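Local coordinates for protein transcription factor cep-1 (Caenorhabditis elegans, PDB 1T4W) that activates transcription by binding the same DNA consensus as p53, promoting germline apoptosis after DNA damage and supporting proper meiotic chromosome segregation, at residues W45-R50 with S54-R59; K151-A156 with V175-Y180; G36-I41 with I103-H108; Y73-P78 with I167-I172. All blocks are in the same frame, centred on the assembly; numbering follows the deposited sequence.

Overall arrangement
The four contacts are spread over the two sheets of a p53-like DNA-binding domain. Interactions 1 and 3 share strand 39-46 of the four-stranded sheet, their centres about 21 Å apart, and interaction 1 is nested within the chain loop that interaction 3 closes. Interactions 2 and 4 share strand 166-177 of the larger mixed sheet, with centres about 16 Å apart and their segments alternating along the sequence. Interactions 1 and 2 are the farthest separated, at about 28 Å between centres and on opposite sides of the chain's middle. Leu-47 packs on Ile-167 and Leu-168, joining interaction 1 to interaction 4, while Leu-155 meets Ile-41 between interactions 2 and 3, tying one sheet to the other.

Interaction 1 of 4, residues W45-R50 with S54-R59; sequences WKLDKR and SNLSLR
Leu-47 and Leu-56 make the apolar part of this contact, reaching toward each other tip to tip until their CD1 methyls stand 3.4 Å apart, tighter than ordinary van der Waals contact. In both leucines CG lies beside the backbone N and opposite the carbonyl carbon (chi1 -70° in Leu-47 and -57° in Leu-56), which directs one branch of each toward the other leucine. Leu-56 also packs on Leu-159, and Leu-47 on Ile-167 and Leu-168 of strand 166-177.

The polar part is slighter. Ser-54 OG comes to 3.6 Å from Arg-50 O, but its hydrogen bond goes to the carbonyl of His-51, inside the short connection between the two segments. Arg-50 itself is poorly ordered.

Strand 39-46 belongs to the four-stranded sheet and strand 57-65 to the mixed sheet, so the contact lies where the chain passes from one sheet to the other. With no direct hydrogen bond between the segments, the one close side-chain contact between them is a pair of methyls, and the serine secures the bend locally instead of fastening one side to the other.

Interaction 2 of 4, residues K151-A156 with V175-Y180; sequences KTMCLA and VRIVAY
Met-153 and Ile-177 meet at about a right angle, the thioether of one lying across the end of the other with SD 3.9 Å from CD1 of Ile-177. The methionine is fully extended beyond CG, which carries its sulfur along the neighbouring strand past Val-175 to the isoleucine. Nearer its root, Met-153 CB rests 3.5 Å from the carbonyl oxygen of Val-175. Beyond that pair, Val-175 turns CG2, the branch opposite its own carbonyl carbon, to Leu-155 CB at 4.1 Å. Phe-62 and Leu-144 pack on Met-153, Ile-135 on Leu-155 and Phe-137 on Ile-177, so all four side chains lie in the buried interior.

The backbones are joined by one direct bond, Val-175 N to Met-153 O, 3.0 Å long with an N-H...O angle of 157°. A water completes the link, accepting from Met-153 N at 2.9 Å and donating to Val-175 O at 2.7 Å. It bridges the strand segments, whose directions differ by 114°, where the pairing comes apart.

The side chain of Ile-177 lies about 7 Å from that of the zinc ligand Cys-139. This is the splayed end of the beta hairpin formed by strands 152-160 and 166-177, from which the chain runs through Tyr-180, at the N-cap position, into helix 181-194, consistent with the loop-sheet-helix element of p53 DNA-binding domains.

Interaction 3 of 4, residues G36-I41 with I103-H108; sequences GCLVPI and IRNSEH
Just beyond Arg-104 and Asn-105, the two residues that meet Leu-38 across this contact, the shortest polar bond runs from Ser-106 OG to His-108 O at 2.7 Å. The hydroxyl lies in the carbonyl plane on a lone pair, with a C=O...O angle of 126°, and so ties down the turn that follows strand 101-104. Within the same turn Glu-107 CG lies over one face of the His-108 ring, 3.5 Å above its plane and offset toward the rim.

The segments meet through van der Waals contacts of Leu-38, which divides its two methyls between the partners: CD2 lies against the aliphatic root of Arg-104, 4.0 Å from its CB and 4.2 Å from its CG, while CD1 comes to 4.1 Å from Asn-105 ND2, where the two side chains cross at about a right angle. That amide nitrogen gives its hydrogen bond to Asp-134, which fixes the group beside the leucine. All three touching side chains are largely open to solvent.

Asp-134 belongs to strand 130-137, which runs between strands 39-46 and 101-104 and is paired with both. Leu-38 therefore reaches past the strand between them toward the end of strand 101-104, at the point where Asn-105 takes a left-handed conformation and the chain leaves for strand 109-113, so the chain passes from the edge strand of one sheet to the edge strand of the other in the p53-like beta sandwich.

Interaction 4 of 4, residues Y73-P78 with I167-I172; sequences YAIRNP and ILHAYI
From CB, which meets nothing of the strand, the Arg-76 chain runs extended through CG and CD to NE (chi2 179°, chi3 -174°) and reaches His-169 with its end. NE forms a salt bridge with Glu-166 and NH1 another with Glu-72. NH2 ends over the centre of the His-169 ring, 3.2 Å above its plane, with the guanidinium turned 69° from that plane so that it meets the ring with one nitrogen instead of lying flat on it. Ile-75 CD1 lies over the rim of one face of the guanidinium.

These residues follow the short helix 71-74, where a type I beta turn from Ala-74 to Asn-77 lays the chain over the mixed sheet; strand 166-177 enters beneath it through a classic beta bulge, Ile-167 and Leu-168 both facing Leu-159.

The same Ile-75 methyl lies 3.8 Å from His-169 CD2 and 4.2 Å from Tyr-171 CD2, so it touches both rings obliquely. His-169 NE2 is hydrogen-bonded to Glu-72, which therefore holds both the ring and the arginine above it. With an alanine in place of this histidine, NH2 would probably lose the surface beneath it and Glu-72 its hydrogen bond to the ring. Ala-156 and Phe-158 of the adjacent strand also pack on Ile-75.

Interaction 1 of 4, residues W45-R50 with S54-R59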
loop_
_atom_site.group_PDB
_atom_site.type_symbol
_atom_site.label_atom_id
_atom_site.label_comp_id
_atom_site.label_asym_id
_atom_site.label_seq_id
_atom_site.Cartn_x
_atom_site.Cartn_y
_atom_site.Cartn_z
ATOM N N TRP A 45 -1.787 9.820 11.370
ATOM C CA TRP A 45 -1.714 9.168 12.667
ATOM C C TRP A 45 -1.781 10.149 13.830
ATOM O O TRP A 45 -1.589 11.349 13.658
ATOM C CB TRP A 45 -0.429 8.323 12.792
ATOM C CG TRP A 45 0.868 9.082 12.609
ATOM C CD1 TRP A 45 1.602 9.716 13.582
ATOM C CD2 TRP A 45 1.547 9.337 11.370
ATOM N NE1 TRP A 45 2.688 10.351 13.025
ATOM C CE2 TRP A 45 2.679 10.140 11.669
ATOM C CE3 TRP A 45 1.304 8.969 10.035
ATOM C CZ2 TRP A 45 3.571 10.581 10.683
ATOM C CZ3 TRP A 45 2.187 9.407 9.048
ATOM C CH2 TRP A 45 3.313 10.209 9.380
ATOM N N LYS A 46 -2.087 9.607 15.004
ATOM C CA LYS A 46 -2.112 10.361 16.241
ATOM C C LYS A 46 -1.230 9.564 17.209
ATOM O O LYS A 46 -1.396 8.351 17.374
ATOM C CB LYS A 46 -3.513 10.479 16.816
ATOM C CG LYS A 46 -3.523 11.355 18.063
ATOM C CD LYS A 46 -4.283 10.683 19.184
ATOM C CE LYS A 46 -4.003 11.354 20.525
ATOM N NZ LYS A 46 -4.741 10.674 21.628
ATOM N N LEU A 47 -0.283 10.250 17.831
ATOM C CA LEU A 47 0.637 9.600 18.750
ATOM C C LEU A 47 0.321 9.819 20.211
ATOM O O LEU A 47 -0.365 10.765 20.582
ATOM C CB LEU A 47 2.057 10.080 18.487
ATOM C CG LEU A 47 2.656 9.586 17.173
ATOM C CD1 LEU A 47 4.018 10.225 16.960
ATOM C CD2 LEU A 47 2.754 8.072 17.211
ATOM N N ASP A 48 0.833 8.923 21.041
ATOM C CA ASP A 48 0.630 9.027 22.467
ATOM C C ASP A 48 1.658 9.984 23.049
ATOM O O ASP A 48 2.377 10.682 22.326
ATOM C CB ASP A 48 0.742 7.650 23.129
ATOM C CG ASP A 48 1.912 6.842 22.601
ATOM O OD1 ASP A 48 1.852 6.381 21.438
ATOM O OD2 ASP A 48 2.897 6.675 23.348
ATOM N N LYS A 49 1.729 9.992 24.368
ATOM C CA LYS A 49 2.618 10.877 25.093
ATOM C C LYS A 49 4.107 10.623 24.868
ATOM O O LYS A 49 4.854 11.532 24.494
ATOM C CB LYS A 49 2.280 10.792 26.586
ATOM C CG LYS A 49 0.806 11.091 26.905
ATOM C CD LYS A 49 -0.151 10.095 26.228
ATOM C CE LYS A 49 -1.594 10.591 26.208
ATOM N NZ LYS A 49 -2.487 9.705 25.398
ATOM N N ARG A 50 4.540 9.387 25.078
ATOM C CA ARG A 50 5.953 9.069 24.931
ATOM C C ARG A 50 6.578 9.284 23.553
ATOM O O ARG A 50 7.805 9.324 23.434
ATOM C CB ARG A 50 6.211 7.636 25.390
ATOM C CG ARG A 50 5.407 6.583 24.670
ATOM C CD ARG A 50 5.946 5.212 25.017
ATOM N NE ARG A 50 7.389 5.176 24.809
ATOM C CZ ARG A 50 8.139 4.084 24.905
ATOM N NH1 ARG A 50 7.582 2.917 25.210
ATOM N NH2 ARG A 50 9.446 4.161 24.690
ATOM N N SER A 54 9.303 12.289 19.330
ATOM C CA SER A 54 10.136 11.300 18.663
ATOM C C SER A 54 10.400 11.561 17.190
ATOM O O SER A 54 9.575 12.116 16.471
ATOM C CB SER A 54 9.501 9.924 18.802
ATOM O OG SER A 54 9.240 9.632 20.155
ATOM N N ASN A 55 11.580 11.168 16.745
ATOM C CA ASN A 55 11.897 11.291 15.349
ATOM C C ASN A 55 11.356 9.965 14.824
ATOM O O ASN A 55 11.726 8.916 15.322
ATOM C CB ASN A 55 13.394 11.366 15.151
ATOM C CG ASN A 55 13.755 12.117 13.912
ATOM O OD1 ASN A 55 13.250 11.821 12.830
ATOM N ND2 ASN A 55 14.623 13.113 14.055
ATOM N N LEU A 56 10.482 10.004 13.835
ATOM C CA LEU A 56 9.898 8.771 13.320
ATOM C C LEU A 56 10.183 8.513 11.857
ATOM O O LEU A 56 10.627 9.400 11.132
ATOM C CB LEU A 56 8.385 8.791 13.533
ATOM C CG LEU A 56 7.892 8.972 14.978
ATOM C CD1 LEU A 56 6.402 8.744 15.076
ATOM C CD2 LEU A 56 8.603 7.980 15.868
ATOM N N SER A 57 9.952 7.271 11.444
ATOM C CA SER A 57 10.109 6.881 10.050
ATOM C C SER A 57 8.881 6.045 9.657
ATOM O O SER A 57 8.214 5.440 10.506
ATOM C CB SER A 57 11.406 6.090 9.830
ATOM O OG SER A 57 11.460 4.942 10.640
ATOM N N LEU A 58 8.552 6.051 8.374
ATOM C CA LEU A 58 7.409 5.289 7.902
ATOM C C LEU A 58 7.871 4.285 6.843
ATOM O O LEU A 58 8.487 4.662 5.850
ATOM C CB LEU A 58 6.357 6.211 7.291
ATOM C CG LEU A 58 5.042 5.500 6.912
ATOM C CD1 LEU A 58 4.172 5.283 8.157
ATOM C CD2 LEU A 58 4.294 6.345 5.911
ATOM N N ARG A 59 7.586 3.010 7.067
ATOM C CA ARG A 59 7.959 1.983 6.106
ATOM C C ARG A 59 6.728 1.633 5.275
ATOM O O ARG A 59 5.616 1.527 5.803
ATOM C CB ARG A 59 8.499 0.735 6.821
ATOM C CG ARG A 59 9.950 0.865 7.285
ATOM C CD ARG A 59 10.444 -0.409 8.029
ATOM N NE ARG A 59 9.750 -0.637 9.305
ATOM C CZ ARG A 59 8.891 -1.630 9.537
ATOM N NH1 ARG A 59 8.594 -2.499 8.577
ATOM N NH2 ARG A 59 8.360 -1.791 10.744
#

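Interaction 2 of 4, residues K151-A156 with V175-Y180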
loop_
_atom_site.group_PDB
_atom_site.type_symbol
_atom_site.label_atom_id
_atom_site.label_comp_id
_atom_site.label_asym_id
_atom_site.label_seq_id
_atom_site.Cartn_x
_atom_site.Cartn_y
_atom_site.Cartn_z
ATOM N N LYS A 151 -3.877 -15.029 -4.595
ATOM C CA LYS A 151 -3.493 -14.431 -3.330
ATOM C C LYS A 151 -3.988 -12.984 -3.342
ATOM O O LYS A 151 -4.336 -12.442 -4.386
ATOM C CB LYS A 151 -1.976 -14.494 -3.163
ATOM C CG LYS A 151 -1.450 -15.926 -3.152
ATOM C CD LYS A 151 0.048 -15.990 -2.947
ATOM C CE LYS A 151 0.543 -17.426 -3.007
ATOM N NZ LYS A 151 2.032 -17.502 -2.944
ATOM N N THR A 152 -4.047 -12.367 -2.177
ATOM C CA THR A 152 -4.499 -10.993 -2.077
ATOM C C THR A 152 -3.280 -10.080 -1.913
ATOM O O THR A 152 -2.389 -10.368 -1.107
ATOM C CB THR A 152 -5.423 -10.849 -0.869
ATOM O OG1 THR A 152 -6.482 -11.799 -0.990
ATOM C CG2 THR A 152 -6.013 -9.440 -0.783
ATOM N N MET A 153 -3.216 -9.006 -2.697
ATOM C CA MET A 153 -2.098 -8.058 -2.576
ATOM C C MET A 153 -2.525 -7.032 -1.536
ATOM O O MET A 153 -3.688 -6.636 -1.507
ATOM C CB MET A 153 -1.812 -7.383 -3.903
ATOM C CG MET A 153 -1.409 -8.355 -4.976
ATOM S SD MET A 153 -0.968 -7.481 -6.474
ATOM C CE MET A 153 -0.519 -8.841 -7.531
ATOM N N CYS A 154 -1.573 -6.590 -0.719
ATOM C CA CYS A 154 -1.831 -5.682 0.396
ATOM C C CYS A 154 -0.797 -4.551 0.539
ATOM O O CYS A 154 0.415 -4.809 0.524
ATOM C CB CYS A 154 -1.845 -6.515 1.682
ATOM S SG CYS A 154 -2.112 -5.569 3.193
ATOM N N LEU A 155 -1.266 -3.308 0.645
ATOM C CA LEU A 155 -0.363 -2.154 0.808
ATOM C C LEU A 155 -0.359 -1.859 2.304
ATOM O O LEU A 155 -1.397 -1.465 2.872
ATOM C CB LEU A 155 -0.891 -0.919 0.052
ATOM C CG LEU A 155 -0.015 0.344 0.205
ATOM C CD1 LEU A 155 1.377 0.038 -0.347
ATOM C CD2 LEU A 155 -0.628 1.539 -0.541
ATOM N N ALA A 156 0.794 -2.056 2.939
ATOM C CA ALA A 156 0.930 -1.856 4.386
ATOM C C ALA A 156 1.983 -0.819 4.749
ATOM O O ALA A 156 3.031 -0.739 4.095
ATOM C CB ALA A 156 1.292 -3.208 5.072
ATOM N N VAL A 175 -5.642 -4.712 -2.674
ATOM C CA VAL A 175 -5.286 -3.863 -3.782
ATOM C C VAL A 175 -5.302 -4.737 -5.037
ATOM O O VAL A 175 -4.703 -5.830 -5.075
ATOM C CB VAL A 175 -3.872 -3.266 -3.601
ATOM C CG1 VAL A 175 -3.446 -2.558 -4.878
ATOM C CG2 VAL A 175 -3.856 -2.293 -2.430
ATOM N N ARG A 176 -6.008 -4.285 -6.063
ATOM C CA ARG A 176 -6.020 -5.039 -7.307
ATOM C C ARG A 176 -5.569 -4.128 -8.432
ATOM O O ARG A 176 -6.033 -3.001 -8.539
ATOM C CB ARG A 176 -7.417 -5.609 -7.600
ATOM C CG ARG A 176 -7.777 -6.802 -6.742
ATOM C CD ARG A 176 -9.057 -7.474 -7.257
ATOM N NE ARG A 176 -8.822 -8.117 -8.547
ATOM C CZ ARG A 176 -9.768 -8.384 -9.434
ATOM N NH1 ARG A 176 -11.029 -8.062 -9.181
ATOM N NH2 ARG A 176 -9.454 -8.985 -10.570
ATOM N N ILE A 177 -4.640 -4.614 -9.249
ATOM C CA ILE A 177 -4.119 -3.845 -10.366
ATOM C C ILE A 177 -4.716 -4.526 -11.597
ATOM O O ILE A 177 -4.284 -5.604 -12.013
ATOM C CB ILE A 177 -2.576 -3.866 -10.357
ATOM C CG1 ILE A 177 -2.065 -3.275 -9.031
ATOM C CG2 ILE A 177 -2.044 -3.009 -11.503
ATOM C CD1 ILE A 177 -1.035 -4.114 -8.345
ATOM N N VAL A 178 -5.728 -3.877 -12.155
ATOM C CA VAL A 178 -6.511 -4.412 -13.260
ATOM C C VAL A 178 -6.645 -3.441 -14.420
ATOM O O VAL A 178 -6.207 -2.307 -14.335
ATOM C CB VAL A 178 -7.920 -4.724 -12.751
ATOM C CG1 VAL A 178 -7.855 -5.715 -11.615
ATOM C CG2 VAL A 178 -8.577 -3.413 -12.253
ATOM N N ALA A 179 -7.308 -3.885 -15.485
ATOM C CA ALA A 179 -7.511 -3.072 -16.686
ATOM C C ALA A 179 -8.635 -2.027 -16.556
ATOM O O ALA A 179 -8.523 -0.896 -17.042
ATOM C CB ALA A 179 -7.805 -4.001 -17.875
ATOM N N TYR A 180 -9.716 -2.406 -15.889
ATOM C CA TYR A 180 -10.863 -1.517 -15.726
ATOM C C TYR A 180 -11.256 -1.414 -14.248
ATOM O O TYR A 180 -12.227 -2.034 -13.795
ATOM C CB TYR A 180 -12.018 -2.068 -16.566
ATOM C CG TYR A 180 -11.688 -2.058 -18.038
ATOM C CD1 TYR A 180 -11.624 -0.855 -18.747
ATOM C CD2 TYR A 180 -11.394 -3.243 -18.714
ATOM C CE1 TYR A 180 -11.266 -0.830 -20.120
ATOM C CE2 TYR A 180 -11.032 -3.240 -20.079
ATOM C CZ TYR A 180 -10.972 -2.035 -20.766
ATOM O OH TYR A 180 -10.605 -2.029 -22.090
HETATM O O HOH W 1 -5.308 -8.390 -4.599
#

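Interaction 3 of 4, residues G36-I41 with I103-H108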
loop_
_atom_site.group_PDB
_atom_site.type_symbol
_atom_site.label_atom_id
_atom_site.label_comp_id
_atom_site.label_asym_id
_atom_site.label_seq_id
_atom_site.Cartn_x
_atom_site.Cartn_y
_atom_site.Cartn_z
ATOM N N GLY A 36 0.974 1.718 -13.827
ATOM C CA GLY A 36 1.484 2.928 -14.455
ATOM C C GLY A 36 0.714 4.200 -14.115
ATOM O O GLY A 36 0.870 5.210 -14.787
ATOM N N CYS A 37 -0.128 4.173 -13.088
ATOM C CA CYS A 37 -0.878 5.380 -12.722
ATOM C C CYS A 37 -0.558 5.798 -11.295
ATOM O O CYS A 37 -0.422 4.947 -10.407
ATOM C CB CYS A 37 -2.399 5.157 -12.863
ATOM S SG CYS A 37 -2.921 4.874 -14.594
ATOM N N LEU A 38 -0.443 7.106 -11.089
ATOM C CA LEU A 38 -0.122 7.671 -9.778
ATOM C C LEU A 38 -1.317 7.635 -8.853
ATOM O O LEU A 38 -2.329 8.287 -9.108
ATOM C CB LEU A 38 0.370 9.116 -9.924
ATOM C CG LEU A 38 1.674 9.224 -10.726
ATOM C CD1 LEU A 38 1.946 10.680 -11.090
ATOM C CD2 LEU A 38 2.814 8.634 -9.918
ATOM N N VAL A 39 -1.217 6.842 -7.793
ATOM C CA VAL A 39 -2.304 6.754 -6.832
ATOM C C VAL A 39 -1.906 7.641 -5.644
ATOM O O VAL A 39 -0.890 7.410 -4.998
ATOM C CB VAL A 39 -2.526 5.318 -6.323
ATOM C CG1 VAL A 39 -3.705 5.296 -5.366
ATOM C CG2 VAL A 39 -2.756 4.364 -7.489
ATOM N N PRO A 40 -2.714 8.668 -5.352
ATOM C CA PRO A 40 -2.467 9.606 -4.248
ATOM C C PRO A 40 -2.830 9.013 -2.882
ATOM O O PRO A 40 -3.996 8.783 -2.579
ATOM C CB PRO A 40 -3.332 10.816 -4.620
ATOM C CG PRO A 40 -4.524 10.170 -5.302
ATOM C CD PRO A 40 -3.907 9.054 -6.145
ATOM N N ILE A 41 -1.812 8.753 -2.076
ATOM C CA ILE A 41 -2.000 8.170 -0.748
ATOM C C ILE A 41 -1.775 9.211 0.355
ATOM O O ILE A 41 -0.936 10.119 0.230
ATOM C CB ILE A 41 -0.983 7.020 -0.464
ATOM C CG1 ILE A 41 -1.101 5.906 -1.517
ATOM C CG2 ILE A 41 -1.174 6.481 0.991
ATOM C CD1 ILE A 41 -2.459 5.164 -1.522
ATOM N N ILE A 103 7.508 5.119 -5.262
ATOM C CA ILE A 103 6.948 6.253 -4.549
ATOM C C ILE A 103 7.350 7.533 -5.283
ATOM O O ILE A 103 8.533 7.764 -5.548
ATOM C CB ILE A 103 7.500 6.271 -3.090
ATOM C CG1 ILE A 103 7.180 4.933 -2.410
ATOM C CG2 ILE A 103 6.926 7.454 -2.302
ATOM C CD1 ILE A 103 5.695 4.606 -2.317
ATOM N N ARG A 104 6.366 8.362 -5.616
ATOM C CA ARG A 104 6.627 9.608 -6.330
ATOM C C ARG A 104 5.910 10.770 -5.644
ATOM O O ARG A 104 4.940 10.576 -4.889
ATOM C CB ARG A 104 6.144 9.499 -7.786
ATOM C CG ARG A 104 6.764 8.343 -8.586
ATOM C CD ARG A 104 8.251 8.564 -8.861
ATOM N NE ARG A 104 8.488 9.720 -9.730
ATOM C CZ ARG A 104 8.416 9.693 -11.059
ATOM N NH1 ARG A 104 8.112 8.569 -11.692
ATOM N NH2 ARG A 104 8.647 10.795 -11.758
ATOM N N ASN A 105 6.381 11.976 -5.934
ATOM C CA ASN A 105 5.818 13.192 -5.361
ATOM C C ASN A 105 5.674 13.041 -3.861
ATOM O O ASN A 105 4.656 13.410 -3.284
ATOM C CB ASN A 105 4.456 13.498 -5.996
ATOM C CG ASN A 105 4.565 13.703 -7.490
ATOM O OD1 ASN A 105 5.353 14.529 -7.950
ATOM N ND2 ASN A 105 3.791 12.945 -8.259
ATOM N N SER A 106 6.712 12.505 -3.229
ATOM C CA SER A 106 6.685 12.312 -1.792
ATOM C C SER A 106 7.090 13.597 -1.125
ATOM O O SER A 106 8.149 14.176 -1.452
ATOM C CB SER A 106 7.679 11.213 -1.375
ATOM O OG SER A 106 7.678 11.063 0.036
ATOM N N GLU A 107 6.259 14.042 -0.189
ATOM C CA GLU A 107 6.552 15.262 0.543
ATOM C C GLU A 107 7.741 14.966 1.469
ATOM O O GLU A 107 8.527 15.849 1.775
ATOM C CB GLU A 107 5.338 15.712 1.369
ATOM C CG GLU A 107 4.980 14.738 2.483
ATOM C CD GLU A 107 4.037 15.333 3.521
ATOM O OE1 GLU A 107 4.271 16.481 3.963
ATOM O OE2 GLU A 107 3.071 14.650 3.908
ATOM N N HIS A 108 7.873 13.710 1.892
ATOM C CA HIS A 108 8.961 13.301 2.771
ATOM C C HIS A 108 10.148 12.682 2.059
ATOM O O HIS A 108 10.006 12.049 1.004
ATOM C CB HIS A 108 8.439 12.309 3.816
ATOM C CG HIS A 108 7.502 12.928 4.804
ATOM N ND1 HIS A 108 7.888 13.940 5.652
ATOM C CD2 HIS A 108 6.204 12.669 5.092
ATOM C CE1 HIS A 108 6.870 14.276 6.425
ATOM N NE2 HIS A 108 5.837 13.519 6.104
#

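Interaction 4 of 4, residues Y73-P78 with I167-I172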
loop_
_atom_site.group_PDB
_atom_site.type_symbol
_atom_site.label_atom_id
_atom_site.label_comp_id
_atom_site.label_asym_id
_atom_site.label_seq_id
_atom_site.Cartn_x
_atom_site.Cartn_y
_atom_site.Cartn_z
ATOM N N TYR A 73 0.545 -11.535 9.800
ATOM C CA TYR A 73 1.821 -12.209 9.617
ATOM C C TYR A 73 2.493 -11.744 8.316
ATOM O O TYR A 73 3.665 -11.357 8.298
ATOM C CB TYR A 73 1.637 -13.739 9.586
ATOM C CG TYR A 73 2.939 -14.488 9.566
ATOM C CD1 TYR A 73 3.541 -14.857 8.362
ATOM C CD2 TYR A 73 3.611 -14.785 10.762
ATOM C CE1 TYR A 73 4.790 -15.505 8.347
ATOM C CE2 TYR A 73 4.849 -15.422 10.758
ATOM C CZ TYR A 73 5.432 -15.777 9.549
ATOM O OH TYR A 73 6.667 -16.379 9.550
ATOM N N ALA A 74 1.747 -11.790 7.220
ATOM C CA ALA A 74 2.307 -11.444 5.915
ATOM C C ALA A 74 2.975 -10.076 5.826
ATOM O O ALA A 74 4.070 -9.946 5.271
ATOM C CB ALA A 74 1.220 -11.556 4.835
ATOM N N ILE A 75 2.339 -9.056 6.391
ATOM C CA ILE A 75 2.912 -7.721 6.280
ATOM C C ILE A 75 4.228 -7.530 6.997
ATOM O O ILE A 75 4.945 -6.572 6.716
ATOM C CB ILE A 75 1.906 -6.649 6.736
ATOM C CG1 ILE A 75 1.584 -6.830 8.221
ATOM C CG2 ILE A 75 0.647 -6.714 5.830
ATOM C CD1 ILE A 75 0.597 -5.785 8.748
ATOM N N ARG A 76 4.555 -8.438 7.917
ATOM C CA ARG A 76 5.816 -8.328 8.633
ATOM C C ARG A 76 6.813 -9.444 8.235
ATOM O O ARG A 76 7.907 -9.535 8.770
ATOM C CB ARG A 76 5.552 -8.329 10.145
ATOM C CG ARG A 76 4.748 -7.107 10.648
ATOM C CD ARG A 76 4.482 -7.179 12.164
ATOM N NE ARG A 76 3.597 -6.086 12.583
ATOM C CZ ARG A 76 2.273 -6.182 12.619
ATOM N NH1 ARG A 76 1.685 -7.324 12.283
ATOM N NH2 ARG A 76 1.524 -5.124 12.926
ATOM N N ASN A 77 6.413 -10.278 7.286
ATOM C CA ASN A 77 7.248 -11.379 6.780
ATOM C C ASN A 77 8.120 -10.835 5.650
ATOM O O ASN A 77 7.607 -10.421 4.614
ATOM C CB ASN A 77 6.329 -12.489 6.264
ATOM C CG ASN A 77 7.080 -13.598 5.540
ATOM O OD1 ASN A 77 8.290 -13.647 5.562
ATOM N ND2 ASN A 77 6.341 -14.490 4.897
ATOM N N PRO A 78 9.456 -10.852 5.814
ATOM C CA PRO A 78 10.294 -10.322 4.734
ATOM C C PRO A 78 10.226 -11.070 3.408
ATOM O O PRO A 78 10.702 -10.570 2.390
ATOM C CB PRO A 78 11.695 -10.328 5.345
ATOM C CG PRO A 78 11.652 -11.472 6.291
ATOM C CD PRO A 78 10.277 -11.359 6.927
ATOM N N ILE A 167 5.525 1.080 16.051
ATOM C CA ILE A 167 4.616 1.527 17.107
ATOM C C ILE A 167 3.162 1.594 16.611
ATOM O O ILE A 167 2.221 1.559 17.414
ATOM C CB ILE A 167 5.054 2.887 17.753
ATOM C CG1 ILE A 167 5.078 4.010 16.729
ATOM C CG2 ILE A 167 6.449 2.743 18.374
ATOM C CD1 ILE A 167 5.412 5.373 17.367
ATOM N N LEU A 168 2.981 1.660 15.293
ATOM C CA LEU A 168 1.639 1.671 14.687
ATOM C C LEU A 168 1.746 1.100 13.291
ATOM O O LEU A 168 2.825 1.105 12.702
ATOM C CB LEU A 168 1.072 3.091 14.565
ATOM C CG LEU A 168 0.505 3.825 15.788
ATOM C CD1 LEU A 168 0.357 5.310 15.462
ATOM C CD2 LEU A 168 -0.834 3.233 16.176
ATOM N N HIS A 169 0.625 0.627 12.762
ATOM C CA HIS A 169 0.593 0.078 11.404
ATOM C C HIS A 169 -0.785 0.279 10.827
ATOM O O HIS A 169 -1.725 0.572 11.562
ATOM C CB HIS A 169 0.965 -1.425 11.368
ATOM C CG HIS A 169 -0.084 -2.352 11.910
ATOM N ND1 HIS A 169 -0.428 -2.399 13.240
ATOM C CD2 HIS A 169 -0.827 -3.313 11.300
ATOM C CE1 HIS A 169 -1.334 -3.346 13.431
ATOM N NE2 HIS A 169 -1.591 -3.916 12.268
ATOM N N ALA A 170 -0.896 0.151 9.507
ATOM C CA ALA A 170 -2.181 0.296 8.823
ATOM C C ALA A 170 -2.005 -0.303 7.444
ATOM O O ALA A 170 -0.886 -0.431 6.958
ATOM C CB ALA A 170 -2.578 1.778 8.698
ATOM N N TYR A 171 -3.104 -0.679 6.807
ATOM C CA TYR A 171 -2.995 -1.228 5.475
ATOM C C TYR A 171 -4.284 -1.110 4.696
ATOM O O TYR A 171 -5.350 -0.846 5.266
ATOM C CB TYR A 171 -2.564 -2.711 5.533
ATOM C CG TYR A 171 -3.452 -3.589 6.404
ATOM C CD1 TYR A 171 -4.690 -4.032 5.939
ATOM C CD2 TYR A 171 -3.075 -3.925 7.703
ATOM C CE1 TYR A 171 -5.532 -4.775 6.733
ATOM C CE2 TYR A 171 -3.918 -4.679 8.527
ATOM C CZ TYR A 171 -5.147 -5.096 8.023
ATOM O OH TYR A 171 -6.003 -5.817 8.793
ATOM N N ILE A 172 -4.146 -1.249 3.378
ATOM C CA ILE A 172 -5.273 -1.308 2.468
ATOM C C ILE A 172 -5.375 -2.830 2.296
ATOM O O ILE A 172 -4.491 -3.481 1.729
ATOM C CB ILE A 172 -4.980 -0.648 1.147
ATOM C CG1 ILE A 172 -4.871 0.869 1.375
ATOM C CG2 ILE A 172 -6.132 -0.968 0.137
ATOM C CD1 ILE A 172 -4.457 1.655 0.164
#